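Local structure of endo-beta-mannanase (Opitutaceae bacterium TAV5, 7BOB) at the interface of chains A and B. The protein hydrolyses beta-1,4-linked mannosides as a homotrimeric exo-beta-1,4-mannosidase of glycosyl hydrolase family 5, active in the hindgut of a wood-feeding termite. Numbering follows the deposited sequence. Chains: chain A/B, Endo-beta-mannanase.

The interface of chains A and B. Residues chain A 495, 517-519; chain B 244-246, 251, 254.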
# COMPACT_ATOMS: atom_id res chain seq x y z
N TYR A 495 29.69 -0.69 6.59
CA TYR A 495 28.55 -1.59 6.50
C TYR A 495 29.02 -2.99 6.12
O TYR A 495 30.14 -3.20 5.67
CB TYR A 495 27.56 -1.08 5.47
CG TYR A 495 27.22 0.37 5.65
CD1 TYR A 495 26.31 0.78 6.63
CD2 TYR A 495 27.83 1.34 4.87
CE1 TYR A 495 26.00 2.12 6.79
CE2 TYR A 495 27.55 2.66 5.03
CZ TYR A 495 26.63 3.06 5.98
OH TYR A 495 26.35 4.40 6.10
N ARG A 517 16.66 -1.10 10.50
CA ARG A 517 16.56 -0.46 9.20
C ARG A 517 17.09 -1.36 8.09
O ARG A 517 17.43 -0.87 7.02
CB ARG A 517 17.27 0.89 9.17
CG ARG A 517 16.83 1.87 10.25
CD ARG A 517 17.52 3.20 10.03
NE ARG A 517 17.27 4.16 11.10
CZ ARG A 517 16.30 5.08 11.07
NH1 ARG A 517 15.47 5.13 10.02
NH2 ARG A 517 16.15 5.94 12.08
N GLY A 518 17.17 -2.67 8.32
CA GLY A 518 17.63 -3.56 7.28
C GLY A 518 19.12 -3.52 7.01
O GLY A 518 19.57 -4.12 6.03
N MET A 519 19.89 -2.82 7.85
CA MET A 519 21.32 -2.67 7.62
C MET A 519 22.11 -3.25 8.79
O MET A 519 21.67 -3.21 9.96
CB MET A 519 21.70 -1.20 7.43
CG MET A 519 21.13 -0.63 6.15
SD MET A 519 21.76 1.01 5.78
CE MET A 519 20.90 2.00 7.03
N VAL B 244 25.35 4.30 1.37
CA VAL B 244 24.42 3.75 2.37
C VAL B 244 23.54 2.67 1.75
O VAL B 244 22.82 2.94 0.78
CB VAL B 244 23.57 4.86 2.99
CG1 VAL B 244 22.73 4.31 4.15
CG2 VAL B 244 24.45 5.99 3.46
N PRO B 245 23.55 1.45 2.28
CA PRO B 245 22.84 0.35 1.60
C PRO B 245 21.38 0.62 1.28
O PRO B 245 20.96 0.38 0.14
CB PRO B 245 23.02 -0.81 2.57
CG PRO B 245 24.34 -0.53 3.20
CD PRO B 245 24.37 0.96 3.40
N ASN B 246 20.58 1.11 2.22
CA ASN B 246 19.15 1.18 1.94
C ASN B 246 18.73 2.50 1.27
O ASN B 246 17.53 2.75 1.13
CB ASN B 246 18.33 0.88 3.20
CG ASN B 246 18.59 1.85 4.32
OD1 ASN B 246 19.25 2.87 4.13
ND2 ASN B 246 18.04 1.56 5.49
N GLN B 251 20.25 -3.55 -2.63
CA GLN B 251 20.93 -3.38 -1.34
C GLN B 251 22.35 -3.93 -1.44
O GLN B 251 22.57 -5.14 -1.35
CB GLN B 251 20.18 -4.07 -0.20
CG GLN B 251 19.02 -3.24 0.37
CD GLN B 251 19.30 -2.75 1.77
OE1 GLN B 251 20.44 -2.77 2.23
NE2 GLN B 251 18.25 -2.32 2.47
N GLY B 254 28.20 -2.03 1.27
CA GLY B 254 29.02 -0.97 1.84
C GLY B 254 30.28 -0.53 1.10
O GLY B 254 30.44 -0.80 -0.09
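Strand 490-496 of chain A, near its end at A:Tyr495, and the 3-10 helix 516-518 with A:Met519 just after it meet a loop of chain B made of B:Val244, the 3-10 helix 245-247 and the stretch holding B:Gln251 and B:Gly254. The patch is part of a subunit interface of the homotrimer, and that interface as a whole is not an exact two-fold. B:Pro245 faces two side chains of chain A at once. Its CD, whose hydrogens are likely made somewhat positive by the adjoining ring nitrogen, lies over the face of A:Tyr495, 3.6 Å from the ring centroid, as a CH-pi contact, and the rigid proline ring suits such a flat partner. The same CD touches the sulfur SD of A:Met519 at 3.5 Å, the two side chains crossing at about a right angle. At the phenol end of the tyrosine, OH meets methyl CG2 of B:Val244 at 3.6 Å, while the other methyl, CG1, turns to A:Met519 SD at 3.8 Å; the branched valine thus serves both partners. B:Gly254, lacking a side chain, lets its CA come within 3.9 Å of A:Tyr495 CB. The flexible thioether of A:Met519 bends at its last torsion (chi3 -72°), which brings methyl CE to the amide of B:Asn246, 3.6 Å from CG. That asparagine holds CG between its backbone N and carbonyl carbon, which turns the amide toward chain A, and ND2 reaches a backbone acceptor on the side of A:Met519 away from A:Tyr495. There ND2 donates to the main-chain O of A:Arg517 at 2.9 Å, bent to 136° at the hydrogen, approaching in the carbonyl plane, although the oxygen is tilted 22° out of the asparagine's amide plane.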